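MHC class I antigen (Ctenopharyngodon idella, PDB 5H5Z) presents peptides at the cell surface to T cells, as a heavy chain paired non-covalently with beta-2-microglobulin. Local coordinates at the interface of chains A and B. Residues are numbered along the deposited sequence; one frame, centred on the assembly and turned at random. Chains: chain A, MHC class I antigen; chain B, Beta-2-microglobulin.

Contact 1: the interface of chains A and B. Residues chain A 225, 227; chain B 7, 9.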
# COMPACT_ATOMS: atom_id res chain seq x y z
N GLU A 225 -6.63 11.80 -4.63
CA GLU A 225 -5.46 11.15 -4.06
C GLU A 225 -4.81 10.21 -5.07
O GLU A 225 -5.48 9.73 -5.99
CB GLU A 225 -5.84 10.37 -2.80
CG GLU A 225 -6.48 11.23 -1.71
CD GLU A 225 -7.05 10.42 -0.56
OE1 GLU A 225 -7.33 11.02 0.50
OE2 GLU A 225 -7.22 9.19 -0.70
N LEU A 227 -3.78 6.75 -6.18
CA LEU A 227 -4.42 5.47 -5.89
C LEU A 227 -3.72 4.33 -6.61
O LEU A 227 -3.27 4.50 -7.74
CB LEU A 227 -5.88 5.48 -6.31
CG LEU A 227 -6.86 6.43 -5.61
CD1 LEU A 227 -8.18 6.44 -6.36
CD2 LEU A 227 -7.07 6.04 -4.15
N LYS B 7 -10.72 3.73 5.51
CA LYS B 7 -11.06 4.54 4.35
C LYS B 7 -11.33 3.55 3.22
O LYS B 7 -10.58 2.58 3.05
CB LYS B 7 -9.92 5.49 3.97
CG LYS B 7 -10.29 6.50 2.89
CD LYS B 7 -9.06 7.15 2.26
CE LYS B 7 -8.51 8.30 3.08
NZ LYS B 7 -7.13 8.64 2.63
N GLN B 9 -12.28 3.23 -0.87
CA GLN B 9 -12.32 3.91 -2.16
C GLN B 9 -12.52 2.89 -3.26
O GLN B 9 -11.77 1.91 -3.37
CB GLN B 9 -11.04 4.73 -2.38
CG GLN B 9 -10.90 5.89 -1.39
CD GLN B 9 -9.58 6.61 -1.52
OE1 GLN B 9 -9.50 7.70 -2.09
NE2 GLN B 9 -8.53 6.02 -0.98
O HOH W 1 -6.03 6.82 -0.38

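Contact 2: the interface of chains A and B. Residues chain A 197, 199, 229, 235; chain B 12-14.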
# COMPACT_ATOMS: atom_id res chain seq x y z
N HIS A 197 -8.60 12.17 -15.75
CA HIS A 197 -8.24 10.89 -15.16
C HIS A 197 -6.96 10.36 -15.81
O HIS A 197 -6.89 10.23 -17.03
CB HIS A 197 -9.39 9.89 -15.37
CG HIS A 197 -9.11 8.52 -14.82
ND1 HIS A 197 -9.20 8.22 -13.48
CD2 HIS A 197 -8.77 7.36 -15.44
CE1 HIS A 197 -8.90 6.94 -13.29
NE2 HIS A 197 -8.64 6.40 -14.47
N THR A 199 -4.15 7.16 -15.59
CA THR A 199 -3.99 5.80 -15.08
C THR A 199 -2.87 5.02 -15.76
O THR A 199 -2.49 5.32 -16.90
CB THR A 199 -5.31 4.99 -15.17
OG1 THR A 199 -5.22 3.83 -14.34
CG2 THR A 199 -5.62 4.57 -16.61
N ASN A 229 -3.39 0.87 -8.70
CA ASN A 229 -4.09 -0.10 -9.53
C ASN A 229 -3.78 -1.52 -9.04
O ASN A 229 -3.02 -1.69 -8.08
CB ASN A 229 -3.72 0.09 -11.01
CG ASN A 229 -4.44 1.27 -11.64
OD1 ASN A 229 -5.58 1.58 -11.27
ND2 ASN A 229 -3.78 1.93 -12.59
N GLN A 235 -2.89 5.40 -10.41
CA GLN A 235 -3.80 6.34 -11.06
C GLN A 235 -4.05 7.54 -10.16
O GLN A 235 -3.80 7.48 -8.95
CB GLN A 235 -5.11 5.65 -11.46
CG GLN A 235 -5.98 5.18 -10.32
CD GLN A 235 -7.39 4.85 -10.79
OE1 GLN A 235 -8.29 5.68 -10.68
NE2 GLN A 235 -7.57 3.66 -11.34
N SER B 12 -12.34 2.22 -10.93
CA SER B 12 -11.92 1.31 -11.98
C SER B 12 -10.52 1.67 -12.47
O SER B 12 -10.11 2.83 -12.38
CB SER B 12 -12.93 1.33 -13.13
OG SER B 12 -13.23 2.67 -13.47
N HIS B 13 -9.79 0.67 -12.97
CA HIS B 13 -8.46 0.88 -13.54
C HIS B 13 -8.50 1.92 -14.66
O HIS B 13 -7.76 2.90 -14.63
CB HIS B 13 -7.88 -0.46 -14.04
CG HIS B 13 -6.48 -0.36 -14.56
ND1 HIS B 13 -5.44 -1.10 -14.02
CD2 HIS B 13 -5.94 0.37 -15.56
CE1 HIS B 13 -4.32 -0.82 -14.68
NE2 HIS B 13 -4.60 0.06 -15.62
N TYR B 14 -9.37 1.69 -15.64
CA TYR B 14 -9.59 2.61 -16.74
C TYR B 14 -10.89 3.38 -16.51
O TYR B 14 -11.69 2.96 -15.67
CB TYR B 14 -9.67 1.84 -18.06
CG TYR B 14 -8.42 1.04 -18.39
CD1 TYR B 14 -7.28 1.68 -18.89
CD2 TYR B 14 -8.37 -0.34 -18.21
CE1 TYR B 14 -6.13 0.96 -19.20
CE2 TYR B 14 -7.22 -1.07 -18.52
CZ TYR B 14 -6.11 -0.41 -19.01
OH TYR B 14 -4.97 -1.11 -19.32
O HOH W 2 -11.30 5.30 -11.86

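Contact 1: the interface of chains A and B
A:Glu225 turns CG away from its own carbonyl carbon (chi1 -58°) and runs extended beyond it, while B:Lys7 comes from the opposite direction with a bend at chi3 (-82°) that swings its ammonium group onto the carboxylate. The two charges form a salt bridge, B:Lys7 NZ standing 3.2 Å from A:Glu225 OE1 on the syn side and somewhat out of the carboxylate plane. A weaker bond reaches the second oxygen, with B:Lys7 NZ 3.4 Å from A:Glu225 OE2. B:Gln9, two residues further along strand 7-12, crosses the glutamate at about a right angle, its amide plane turned 87° from the carboxylate. A water joins these two groups, 2.7 Å from A:Glu225 OE2 and 2.7 Å from the amide nitrogen B:Gln9 NE2. As modelled, the amide oxygen B:Gln9 OE1 also faces A:Glu225 OE2 at 3.1 Å, an unfavourable pair of acceptors, so the amide's orientation is doubtful. The methyl A:Leu227 CD2 lies over one face of the amide, 3.7 Å from B:Gln9 CD, on the side away from the carboxylate, and gives the glutamine an apolar support. The lysine's charge would tend to stabilise the carboxylate as an anion. The site ties the alpha3 immunoglobulin domain of the heavy chain to the first strand of beta-2-microglobulin through a salt bridge, a bridging water and apolar packing on a leucine methyl.

Contact 2: the interface of chains A and B
The imidazole of B:His13 lies stacked against the side-chain amide of A:Asn229, the two planes 14° from parallel although the side chains themselves cross at about a right angle. The amide nitrogen A:Asn229 ND2 sits over one face of the ring, offset toward the rim and 3.5 Å from B:His13 CE1. CG of the histidine is anti to its backbone N (chi1 -176°), which carries the ring across to the asparagine; its CD2 lies over the centre of the B:Tyr14 ring. Two bonds within chain A fix the rotation of the amide and so keep it nearly parallel to the imidazole. A:Asn229 ND2 donates to the hydroxyl A:Thr199 OG1 at 3.0 Å, and A:Asn229 OD1 accepts A:Gln235 NE2 at 2.9 Å on a lone pair in the carbonyl plane. The same two residues also bond directly to the backbone of chain B. A:Thr199 OG1 donates a hydrogen bond to the carbonyl oxygen B:His13 O, 2.7 Å away. A:Gln235 NE2 makes a nearly straight bond (177° at H) to B:Ser12 O at 2.9 Å, arriving from above that carbonyl's plane. A water 2.8 Å from B:Ser12 O also lies near A:Gln235 OE1. The methyl A:Thr199 CG2 makes a loose apolar contact with B:Tyr14 CD1 at 4.0 Å, and the ring of A:His197 turns its edge toward B:His13 O. On the heavy-chain side the site spans strands 194-199 and 234-240 of the alpha3 immunoglobulin sheet, with A:Asn229 in a loop; opposite them, beta-2-microglobulin offers the end of strand 7-12 and the turn that leaves it.

Contact 1 and contact 2 lie about 12 Å apart between the centres of their C-alpha atoms, and both draw on the same strand of beta-2-microglobulin, 7-12: contact 1 uses its start and middle, contact 2 its end and the loop that follows. On the heavy chain the two are joined by the short strand 227-228, which begins at A:Leu227 in contact 1 and leads to A:Asn229 in contact 2. Together they run along the seam between two immunoglobulin C1-type domains, changing from charge pairing to side-chain bonds onto backbone carbonyls, and so probably help fix how beta-2-microglobulin is set against the alpha3 domain.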